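Local coordinates for Ras-associated and pleckstrin homology domains-containing protein 1 (Homo sapiens, PDB 4GN1), which mediates localized membrane signals, helps regulate lamellipodial dynamics, and binds EVL and VASP and targets them to the leading edge, at residues A[91-94]-A[100-103]; A[235-238]-A[243-246]; A[27-32]-A[248-253]. One frame throughout, in Å; residues are numbered along the deposited sequence.

Helix 242-251 is shared by interactions 2 and 3, and interaction 1 reaches it through Tyr92. In interaction 2 its first turns pack against the end of helix 225-240, and in interaction 3 its far end meets helix 28-39 of the Ras-associating domain; the two centres are about 14 Å apart. Interaction 1, on the short helix 93-96 and the loop after it, is centred about 11 Å from interaction 2 and touches it where Leu102 CD2 lies 3.6 Å from Ile237 CD1. Its centre is about 18 Å from that of interaction 3, yet Tyr92 packs on Tyr248 and Ala251, and Lys91 NZ and Arg29 NH2 share Asp64. Together they join the RA and PH domains.

Interaction 1: A[91-94]-A[100-103]; sequences KYAL and NYLL
The Tyr101 side chain lies across Leu94, with one face of its ring over Leu94 CA. That CA is 4.0 Å from the ring centroid of Tyr101 and 29° off the ring normal, a CH-pi contact over the face, while Leu94 CB sits above the same ring but displaced toward its rim. The backbone CH therefore takes part alongside the leucine branch: Tyr101 CD1 and Leu94 CA are 3.7 Å apart. At the far end of the ring the phenol oxygen reaches back to the preceding residue, Tyr101 OH lying 3.7 Å from Ala93 CB, so the long axis of the ring runs along the backbone from Leu94 to Ala93. Tyr101 gets there because its CG stands beside its own backbone N, opposite the carbonyl carbon (chi1 -57°).

Leu94 holds the other end of the contact with a single methyl. Its CD1 is 3.6 Å from Tyr101 CB and 3.9 Å from Leu102 CD2, filling the corner between two successive side chains. Leu94 and Leu102 meet at about a right angle, methyl against methyl. The contact is mainly one of van der Waals and CH-pi packing, and Leu94 and Leu102 are both buried.

Here the chain doubles back on itself: the short helix 93-96, with Tyr92 at its N-cap position, packs against the loop that leads on to helix 113-124. Arg226 makes a cation-pi contact with the Tyr101 ring and a hydrogen bond to Asn100 O, fastening that loop to helix 225-240. Leu94 and Leu102 both rest on Ile237 of the same helix, and Leu102 also meets Leu120 and Cys123, so Leu102 lies between helices 225-240 and 113-124.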
ATOM      1  N   LYS A  91      -5.823  -1.908   6.032  1.00 29.41           N
ATOM      2  CA  LYS A  91      -6.406  -0.922   5.089  1.00 27.31           C
ATOM      3  C   LYS A  91      -6.799   0.390   5.765  1.00 25.63           C
ATOM      4  O   LYS A  91      -6.468   1.463   5.276  1.00 25.08           O
ATOM      5  CB  LYS A  91      -7.586  -1.496   4.260  1.00 27.11           C
ATOM      6  CG  LYS A  91      -8.135  -0.489   3.238  1.00 28.10           C
ATOM      7  CD  LYS A  91      -9.178  -1.058   2.262  1.00 30.33           C
ATOM      8  CE  LYS A  91     -10.511  -1.432   2.940  1.00 28.63           C
ATOM      9  NZ  LYS A  91     -11.535  -1.914   1.972  1.00 25.86           N
ATOM     10  N   TYR A  92      -7.516   0.306   6.874  1.00 25.08           N
ATOM     11  CA  TYR A  92      -7.909   1.527   7.570  1.00 26.30           C
ATOM     12  C   TYR A  92      -7.310   1.693   8.966  1.00 26.92           C
ATOM     13  O   TYR A  92      -7.814   2.484   9.767  1.00 28.27           O
ATOM     14  CB  TYR A  92      -9.435   1.686   7.585  1.00 25.80           C
ATOM     15  CG  TYR A  92      -9.972   1.934   6.197  1.00 25.80           C
ATOM     16  CD1 TYR A  92      -9.479   2.998   5.410  1.00 25.25           C
ATOM     17  CD2 TYR A  92     -10.943   1.102   5.647  1.00 24.72           C
ATOM     18  CE1 TYR A  92      -9.952   3.219   4.131  1.00 24.21           C
ATOM     19  CE2 TYR A  92     -11.423   1.321   4.376  1.00 24.22           C
ATOM     20  CZ  TYR A  92     -10.928   2.378   3.624  1.00 24.24           C
ATOM     21  OH  TYR A  92     -11.401   2.564   2.356  1.00 24.05           O
ATOM     22  N   ALA A  93      -6.238   0.958   9.252  1.00 27.04           N
ATOM     23  CA  ALA A  93      -5.585   1.049  10.563  1.00 28.76           C
ATOM     24  C   ALA A  93      -5.299   2.529  10.828  1.00 30.42           C
ATOM     25  O   ALA A  93      -5.843   3.124  11.755  1.00 31.46           O
ATOM     26  CB  ALA A  93      -4.307   0.220  10.609  1.00 27.57           C
ATOM     27  N   LEU A  94      -4.504   3.122   9.943  1.00 30.54           N
ATOM     28  CA  LEU A  94      -4.181   4.540   9.962  1.00 31.17           C
ATOM     29  C   LEU A  94      -5.340   5.474  10.359  1.00 31.31           C
ATOM     30  O   LEU A  94      -5.135   6.479  11.042  1.00 33.17           O
ATOM     31  CB  LEU A  94      -3.619   4.925   8.588  1.00 30.93           C
ATOM     32  CG  LEU A  94      -3.785   6.361   8.119  1.00 31.55           C
ATOM     33  CD1 LEU A  94      -2.672   7.180   8.746  1.00 33.47           C
ATOM     34  CD2 LEU A  94      -3.721   6.461   6.607  1.00 31.32           C
ATOM     35  N   ASN A 100      -1.077   7.203  15.813  1.00 36.33           N
ATOM     36  CA  ASN A 100       0.034   6.280  15.624  1.00 36.65           C
ATOM     37  C   ASN A 100       0.780   6.399  14.309  1.00 35.99           C
ATOM     38  O   ASN A 100       1.795   5.737  14.120  1.00 36.20           O
ATOM     39  CB  ASN A 100      -0.422   4.865  15.878  1.00 35.75           C
ATOM     40  CG  ASN A 100      -0.728   4.642  17.330  1.00 37.18           C
ATOM     41  OD1 ASN A 100      -0.014   5.139  18.200  1.00 38.98           O
ATOM     42  ND2 ASN A 100      -1.800   3.918  17.607  1.00 37.19           N
ATOM     43  N   TYR A 101       0.316   7.275  13.430  1.00 35.83           N
ATOM     44  CA  TYR A 101       0.970   7.431  12.137  1.00 36.40           C
ATOM     45  C   TYR A 101       1.296   8.866  11.833  1.00 38.28           C
ATOM     46  O   TYR A 101       2.370   9.135  11.270  1.00 39.54           O
ATOM     47  CB  TYR A 101       0.112   6.842  11.014  1.00 34.81           C
ATOM     48  CG  TYR A 101      -0.205   5.386  11.250  1.00 34.36           C
ATOM     49  CD1 TYR A 101      -1.244   5.016  12.110  1.00 34.11           C
ATOM     50  CD2 TYR A 101       0.538   4.379  10.623  1.00 33.39           C
ATOM     51  CE1 TYR A 101      -1.536   3.686  12.339  1.00 34.17           C
ATOM     52  CE2 TYR A 101       0.257   3.046  10.851  1.00 33.26           C
ATOM     53  CZ  TYR A 101      -0.788   2.708  11.702  1.00 33.62           C
ATOM     54  OH  TYR A 101      -1.089   1.389  11.946  1.00 33.36           O
ATOM     55  N   LEU A 102       0.382   9.772  12.213  1.00 39.29           N
ATOM     56  CA  LEU A 102       0.458  11.203  11.848  1.00 40.33           C
ATOM     57  C   LEU A 102       1.221  12.055  12.868  1.00 44.23           C
ATOM     58  O   LEU A 102       1.532  13.227  12.619  1.00 46.09           O
ATOM     59  CB  LEU A 102      -0.937  11.766  11.611  1.00 38.69           C
ATOM     60  CG  LEU A 102      -1.862  10.954  10.698  1.00 36.64           C
ATOM     61  CD1 LEU A 102      -3.248  11.583  10.668  1.00 36.57           C
ATOM     62  CD2 LEU A 102      -1.304  10.801   9.287  1.00 35.09           C
ATOM     63  N   LEU A 103       1.475  11.471  14.037  1.00 46.29           N
ATOM     64  CA  LEU A 103       2.534  11.925  14.925  1.00 49.56           C
ATOM     65  C   LEU A 103       3.331  10.655  15.038  1.00 53.97           C
ATOM     66  O   LEU A 103       2.752   9.542  15.130  1.00 51.97           O
ATOM     67  CB  LEU A 103       2.017  12.306  16.302  1.00 47.40           C
ATOM     68  CG  LEU A 103       0.533  12.607  16.411  1.00 45.42           C
ATOM     69  CD1 LEU A 103       0.029  12.201  17.782  1.00 44.60           C
ATOM     70  CD2 LEU A 103       0.240  14.066  16.091  1.00 45.85           C
TER

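Interaction 2: A[235-238]-A[243-246]; sequences IRIA and QLYM
Two flat groups of one residue meet Leu244: the guanidinium of Arg236, which methyl CD2 approaches obliquely, and the peptide following Arg236, which methyl CD1 covers on one face. CD1 of Leu244 stands almost directly above Arg236 C at 3.7 Å, and about as far from Arg236 O. The other methyl, Leu244 CD2, comes within 3.9 Å of Arg236 NH2.

Helix 225-240 is the C-terminal helix that packs on the PH-domain barrel, and helix 242-251 follows it after a sharp bend in the chain. The nearest backbones are those of Ile237 and Leu244, whose CA atoms are 7.1 Å apart. Leu244 points at its partner helix and sets one methyl against the backbone and the other beside the guanidinium, crossing the Arg236 side chain at about a right angle.

A bend at chi3 (73°) turns the arginine tip toward the second helix, where its NH2 forms a salt bridge with Glu63 OE2 and a weak hydrogen bond to Lys91 O. Asn233 OD1 takes a further weak bond from NH1. Glu63 probably balances the buried charge, and Leu244, packed beside the guanidinium, also touches Glu63 and Phe95. Beyond Arg236, the same Leu244 CD1 continues to Ile237, where it lies 4.2 Å from CG1.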
ATOM      1  N   ILE A 235       3.653   6.552   2.655  1.00 27.64           N
ATOM      2  CA  ILE A 235       3.672   6.489   1.194  1.00 26.69           C
ATOM      3  C   ILE A 235       2.277   6.601   0.597  1.00 24.66           C
ATOM      4  O   ILE A 235       2.073   7.336  -0.374  1.00 24.47           O
ATOM      5  CB  ILE A 235       4.441   5.252   0.686  1.00 27.10           C
ATOM      6  CG1 ILE A 235       5.898   5.371   1.145  1.00 28.52           C
ATOM      7  CG2 ILE A 235       4.374   5.132  -0.845  1.00 25.94           C
ATOM      8  CD1 ILE A 235       6.710   4.114   0.948  1.00 28.94           C
ATOM      9  N   ARG A 236       1.314   5.925   1.208  1.00 23.86           N
ATOM     10  CA  ARG A 236      -0.073   5.957   0.744  1.00 22.97           C
ATOM     11  C   ARG A 236      -0.694   7.357   0.823  1.00 24.40           C
ATOM     12  O   ARG A 236      -1.336   7.815  -0.136  1.00 23.96           O
ATOM     13  CB  ARG A 236      -0.915   4.927   1.496  1.00 22.17           C
ATOM     14  CG  ARG A 236      -0.667   3.493   1.030  1.00 20.78           C
ATOM     15  CD  ARG A 236      -1.303   2.472   1.953  1.00 19.90           C
ATOM     16  NE  ARG A 236      -2.751   2.455   1.788  1.00 19.55           N
ATOM     17  CZ  ARG A 236      -3.632   2.539   2.772  1.00 19.41           C
ATOM     18  NH1 ARG A 236      -3.221   2.645   4.033  1.00 20.34           N
ATOM     19  NH2 ARG A 236      -4.930   2.509   2.482  1.00 18.73           N
ATOM     20  N   ILE A 237      -0.477   8.044   1.943  1.00 25.58           N
ATOM     21  CA  ILE A 237      -0.953   9.427   2.092  1.00 26.56           C
ATOM     22  C   ILE A 237      -0.407  10.320   0.985  1.00 26.95           C
ATOM     23  O   ILE A 237      -1.162  10.958   0.263  1.00 26.74           O
ATOM     24  CB  ILE A 237      -0.596  10.014   3.463  1.00 27.33           C
ATOM     25  CG1 ILE A 237      -1.320   9.207   4.540  1.00 27.08           C
ATOM     26  CG2 ILE A 237      -0.951  11.502   3.506  1.00 28.09           C
ATOM     27  CD1 ILE A 237      -0.887   9.520   5.953  1.00 28.57           C
ATOM     28  N   ALA A 238       0.911  10.316   0.847  1.00 27.53           N
ATOM     29  CA  ALA A 238       1.612  11.126  -0.148  1.00 28.00           C
ATOM     30  C   ALA A 238       1.238  10.774  -1.596  1.00 27.08           C
ATOM     31  O   ALA A 238       1.340  11.625  -2.481  1.00 27.33           O
ATOM     32  CB  ALA A 238       3.108  10.967   0.050  1.00 28.96           C
ATOM     33  N   GLN A 243      -8.173  11.764  -0.857  1.00 25.46           N
ATOM     34  CA  GLN A 243      -8.939  10.657  -1.405  1.00 24.66           C
ATOM     35  C   GLN A 243      -8.960   9.421  -0.478  1.00 24.55           C
ATOM     36  O   GLN A 243      -9.992   8.743  -0.389  1.00 23.84           O
ATOM     37  CB  GLN A 243      -8.400  10.315  -2.797  1.00 24.69           C
ATOM     38  CG  GLN A 243      -9.091   9.148  -3.494  1.00 25.07           C
ATOM     39  CD  GLN A 243     -10.535   9.439  -3.853  1.00 24.74           C
ATOM     40  OE1 GLN A 243     -11.441   9.028  -3.149  1.00 26.00           O
ATOM     41  NE2 GLN A 243     -10.747  10.150  -4.935  1.00 24.29           N
ATOM     42  N   LEU A 244      -7.842   9.131   0.213  1.00 24.86           N
ATOM     43  CA  LEU A 244      -7.836   8.067   1.239  1.00 24.94           C
ATOM     44  C   LEU A 244      -8.908   8.321   2.274  1.00 25.84           C
ATOM     45  O   LEU A 244      -9.711   7.421   2.563  1.00 26.11           O
ATOM     46  CB  LEU A 244      -6.495   7.911   1.957  1.00 25.07           C
ATOM     47  CG  LEU A 244      -5.324   7.226   1.253  1.00 25.13           C
ATOM     48  CD1 LEU A 244      -4.137   7.085   2.209  1.00 25.73           C
ATOM     49  CD2 LEU A 244      -5.725   5.875   0.653  1.00 23.72           C
ATOM     50  N   TYR A 245      -8.937   9.554   2.790  1.00 27.33           N
ATOM     51  CA  TYR A 245      -9.931   9.980   3.778  1.00 28.87           C
ATOM     52  C   TYR A 245     -11.350   9.837   3.294  1.00 28.09           C
ATOM     53  O   TYR A 245     -12.211   9.360   4.026  1.00 27.82           O
ATOM     54  CB  TYR A 245      -9.696  11.428   4.232  1.00 32.46           C
ATOM     55  CG  TYR A 245     -10.548  11.884   5.426  1.00 35.58           C
ATOM     56  CD1 TYR A 245     -10.664  11.099   6.585  1.00 35.92           C
ATOM     57  CD2 TYR A 245     -11.205  13.123   5.409  1.00 38.52           C
ATOM     58  CE1 TYR A 245     -11.422  11.522   7.677  1.00 38.35           C
ATOM     59  CE2 TYR A 245     -11.952  13.560   6.502  1.00 40.88           C
ATOM     60  CZ  TYR A 245     -12.058  12.759   7.631  1.00 41.22           C
ATOM     61  OH  TYR A 245     -12.815  13.188   8.709  1.00 45.08           O
ATOM     62  N   MET A 246     -11.595  10.252   2.060  1.00 28.15           N
ATOM     63  CA  MET A 246     -12.899  10.054   1.455  1.00 29.04           C
ATOM     64  C   MET A 246     -13.265   8.573   1.343  1.00 28.30           C
ATOM     65  O   MET A 246     -14.445   8.213   1.507  1.00 29.45           O
ATOM     66  CB  MET A 246     -12.956  10.728   0.094  1.00 30.12           C
ATOM     67  CG  MET A 246     -12.646  12.223   0.156  1.00 32.78           C
ATOM     68  SD  MET A 246     -12.720  12.971  -1.482  1.00 34.98           S
ATOM     69  CE  MET A 246     -14.417  12.589  -1.966  1.00 34.26           C
TER

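Interaction 3: A[27-32]-A[248-253]; sequences TVRQVL and YQEALK
Arg29 and Ala251 mark the closest backbone approach, their CA atoms 7.8 Å apart, with the first turn of helix 28-39 facing the last turn of helix 242-251. Thr27 is the N-cap of the first helix; Leu252 is where the second one leaves helical geometry. Side chains span the gap between them.

Most of the work is done by Arg29. Its CG lies anti to the backbone N (chi1 164°), and two further bends, at chi2 and chi3, fold the chain so that one face of the guanidinium rests over Ala251 CA. Arg29 NH2 is 3.6 Å from Ala251 CB. The short alanine side chain probably leaves room for this flat group to settle close to the helix. Glu250 runs past it in the opposite direction, and its OE1 touches the aliphatic part of the arginine, 3.8 Å from Arg29 CG. The carboxylate and guanidinium planes are 52° apart and their charged atoms do not meet. Arg29 instead forms salt bridges to Asp64 through NH2 and to Asp33 through NH1, which would offset its buried charge and fix the rotation of the guanidinium.

Helix 28-39 follows the first two strands of the Ras-associating domain, as the main helix does in the ubiquitin-like fold, so this contact sets that domain against the C-terminal helix 242-251, which comes directly after helix 225-240. Helix 28-39 opens with a capping box: Gln30 N gives a nearly straight bond to Thr27 OG1 (3.0 Å, 173°), and Thr27 N answers to Gln30 OE1 at 3.1 Å. A water then carries the cap across to the other helix. It lies 3.0 Å from Thr27 OG1 and donates to Glu250 OE1 at 3.3 Å.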
ATOM      1  N   THR A  27     -15.802   1.028  -9.218  1.00 16.73           N
ATOM      2  CA  THR A  27     -14.698   1.142  -8.286  1.00 15.51           C
ATOM      3  C   THR A  27     -14.591  -0.186  -7.507  1.00 15.13           C
ATOM      4  O   THR A  27     -15.536  -0.986  -7.469  1.00 14.91           O
ATOM      5  CB  THR A  27     -14.991   2.228  -7.245  1.00 15.34           C
ATOM      6  OG1 THR A  27     -16.097   1.781  -6.478  1.00 15.42           O
ATOM      7  CG2 THR A  27     -15.339   3.590  -7.898  1.00 15.29           C
ATOM      8  N   VAL A  28     -13.453  -0.376  -6.839  1.00 15.12           N
ATOM      9  CA  VAL A  28     -13.221  -1.527  -5.952  1.00 14.29           C
ATOM     10  C   VAL A  28     -14.281  -1.568  -4.847  1.00 14.51           C
ATOM     11  O   VAL A  28     -14.791  -2.641  -4.492  1.00 14.62           O
ATOM     12  CB  VAL A  28     -11.769  -1.510  -5.391  1.00 13.59           C
ATOM     13  CG1 VAL A  28     -11.603  -2.472  -4.216  1.00 13.65           C
ATOM     14  CG2 VAL A  28     -10.775  -1.886  -6.482  1.00 13.24           C
ATOM     15  N   ARG A  29     -14.614  -0.388  -4.332  1.00 14.97           N
ATOM     16  CA  ARG A  29     -15.686  -0.210  -3.343  1.00 15.85           C
ATOM     17  C   ARG A  29     -16.965  -0.853  -3.828  1.00 15.98           C
ATOM     18  O   ARG A  29     -17.541  -1.680  -3.135  1.00 17.22           O
ATOM     19  CB  ARG A  29     -15.909   1.287  -3.031  1.00 16.93           C
ATOM     20  CG  ARG A  29     -17.219   1.648  -2.320  1.00 18.76           C
ATOM     21  CD  ARG A  29     -17.491   0.803  -1.067  1.00 19.95           C
ATOM     22  NE  ARG A  29     -16.324   0.720  -0.185  1.00 20.08           N
ATOM     23  CZ  ARG A  29     -16.075  -0.282   0.656  1.00 20.72           C
ATOM     24  NH1 ARG A  29     -16.908  -1.301   0.746  1.00 21.00           N
ATOM     25  NH2 ARG A  29     -14.973  -0.273   1.417  1.00 20.93           N
ATOM     26  N   GLN A  30     -17.404  -0.499  -5.022  1.00 15.61           N
ATOM     27  CA  GLN A  30     -18.597  -1.118  -5.597  1.00 15.97           C
ATOM     28  C   GLN A  30     -18.511  -2.631  -5.761  1.00 15.88           C
ATOM     29  O   GLN A  30     -19.493  -3.323  -5.553  1.00 16.81           O
ATOM     30  CB  GLN A  30     -18.938  -0.479  -6.936  1.00 15.82           C
ATOM     31  CG  GLN A  30     -19.623   0.865  -6.788  1.00 16.18           C
ATOM     32  CD  GLN A  30     -19.711   1.610  -8.089  1.00 16.65           C
ATOM     33  OE1 GLN A  30     -18.693   2.013  -8.680  1.00 16.05           O
ATOM     34  NE2 GLN A  30     -20.934   1.819  -8.543  1.00 17.46           N
ATOM     35  N   VAL A  31     -17.345  -3.119  -6.165  1.00 14.92           N
ATOM     36  CA  VAL A  31     -17.098  -4.538  -6.330  1.00 14.74           C
ATOM     37  C   VAL A  31     -17.111  -5.241  -4.990  1.00 15.21           C
ATOM     38  O   VAL A  31     -17.738  -6.282  -4.853  1.00 15.98           O
ATOM     39  CB  VAL A  31     -15.751  -4.766  -7.051  1.00 14.05           C
ATOM     40  CG1 VAL A  31     -15.252  -6.195  -6.887  1.00 13.46           C
ATOM     41  CG2 VAL A  31     -15.873  -4.332  -8.516  1.00 13.64           C
ATOM     42  N   LEU A  32     -16.443  -4.664  -3.996  1.00 15.15           N
ATOM     43  CA  LEU A  32     -16.508  -5.190  -2.630  1.00 15.85           C
ATOM     44  C   LEU A  32     -17.926  -5.223  -2.043  1.00 17.04           C
ATOM     45  O   LEU A  32     -18.302  -6.196  -1.368  1.00 17.36           O
ATOM     46  CB  LEU A  32     -15.603  -4.383  -1.705  1.00 15.57           C
ATOM     47  CG  LEU A  32     -14.101  -4.659  -1.840  1.00 14.78           C
ATOM     48  CD1 LEU A  32     -13.337  -3.607  -1.058  1.00 14.45           C
ATOM     49  CD2 LEU A  32     -13.726  -6.044  -1.351  1.00 14.61           C
ATOM     50  N   TYR A 248     -12.318   6.195   3.408  1.00 30.42           N
ATOM     51  CA  TYR A 248     -12.619   5.783   4.778  1.00 32.26           C
ATOM     52  C   TYR A 248     -14.023   6.250   5.193  1.00 34.30           C
ATOM     53  O   TYR A 248     -14.843   5.442   5.624  1.00 33.99           O
ATOM     54  CB  TYR A 248     -11.514   6.276   5.725  1.00 33.31           C
ATOM     55  CG  TYR A 248     -11.796   6.057   7.199  1.00 34.95           C
ATOM     56  CD1 TYR A 248     -11.779   4.784   7.752  1.00 34.34           C
ATOM     57  CD2 TYR A 248     -12.078   7.139   8.041  1.00 38.43           C
ATOM     58  CE1 TYR A 248     -12.045   4.582   9.093  1.00 36.30           C
ATOM     59  CE2 TYR A 248     -12.348   6.951   9.393  1.00 38.94           C
ATOM     60  CZ  TYR A 248     -12.335   5.670   9.903  1.00 38.97           C
ATOM     61  OH  TYR A 248     -12.602   5.472  11.221  1.00 41.42           O
ATOM     62  N   GLN A 249     -14.301   7.544   5.014  1.00 37.94           N
ATOM     63  CA  GLN A 249     -15.610   8.126   5.322  1.00 42.14           C
ATOM     64  C   GLN A 249     -16.723   7.338   4.631  1.00 43.23           C
ATOM     65  O   GLN A 249     -17.737   7.026   5.248  1.00 45.71           O
ATOM     66  CB  GLN A 249     -15.682   9.598   4.889  1.00 44.93           C
ATOM     67  CG  GLN A 249     -14.757  10.573   5.604  1.00 47.50           C
ATOM     68  CD  GLN A 249     -15.392  11.264   6.805  1.00 52.96           C
ATOM     69  OE1 GLN A 249     -14.791  11.326   7.880  1.00 55.47           O
ATOM     70  NE2 GLN A 249     -16.600  11.800   6.629  1.00 53.63           N
ATOM     71  N   GLU A 250     -16.521   7.016   3.352  1.00 43.39           N
ATOM     72  CA  GLU A 250     -17.487   6.256   2.569  1.00 42.93           C
ATOM     73  C   GLU A 250     -17.606   4.805   3.030  1.00 42.85           C
ATOM     74  O   GLU A 250     -18.690   4.239   3.023  1.00 44.96           O
ATOM     75  CB  GLU A 250     -17.110   6.312   1.093  1.00 43.78           C
ATOM     76  CG  GLU A 250     -18.173   5.783   0.136  1.00 46.75           C
ATOM     77  CD  GLU A 250     -17.826   6.029  -1.328  1.00 49.17           C
ATOM     78  OE1 GLU A 250     -18.280   5.253  -2.192  1.00 50.90           O
ATOM     79  OE2 GLU A 250     -17.103   7.005  -1.629  1.00 51.81           O
ATOM     80  N   ALA A 251     -16.494   4.206   3.435  1.00 41.96           N
ATOM     81  CA  ALA A 251     -16.486   2.793   3.813  1.00 44.22           C
ATOM     82  C   ALA A 251     -17.241   2.541   5.118  1.00 47.75           C
ATOM     83  O   ALA A 251     -17.843   1.477   5.312  1.00 46.23           O
ATOM     84  CB  ALA A 251     -15.053   2.280   3.929  1.00 41.70           C
ATOM     85  N   LEU A 252     -17.218   3.550   5.987  1.00 50.81           N
ATOM     86  CA  LEU A 252     -17.623   3.428   7.384  1.00 53.06           C
ATOM     87  C   LEU A 252     -19.142   3.465   7.616  1.00 56.41           C
ATOM     88  O   LEU A 252     -19.613   4.080   8.573  1.00 59.05           O
ATOM     89  CB  LEU A 252     -16.906   4.529   8.200  1.00 52.02           C
ATOM     90  CG  LEU A 252     -16.816   4.533   9.735  1.00 51.59           C
ATOM     91  CD1 LEU A 252     -16.163   3.267  10.266  1.00 49.72           C
ATOM     92  CD2 LEU A 252     -16.068   5.771  10.212  1.00 51.26           C
ATOM     93  N   LYS A 253     -19.903   2.795   6.755  1.00 59.22           N
ATOM     94  CA  LYS A 253     -21.359   2.674   6.945  1.00 65.19           C
ATOM     95  C   LYS A 253     -21.783   2.177   8.347  1.00 66.47           C
ATOM     96  O   LYS A 253     -21.772   0.977   8.652  1.00 64.04           O
ATOM     97  CB  LYS A 253     -21.990   1.812   5.839  1.00 67.72           C
ATOM     98  CG  LYS A 253     -22.587   2.619   4.688  1.00 71.95           C
ATOM     99  CD  LYS A 253     -23.494   1.769   3.803  1.00 75.43           C
ATOM    100  CE  LYS A 253     -22.700   1.004   2.751  1.00 74.94           C
ATOM    101  NZ  LYS A 253     -23.341  -0.287   2.373  1.00 76.63           N
TER
HETATM  102  O   HOH W   1     -17.807   3.944  -5.176  1.00 23.14           O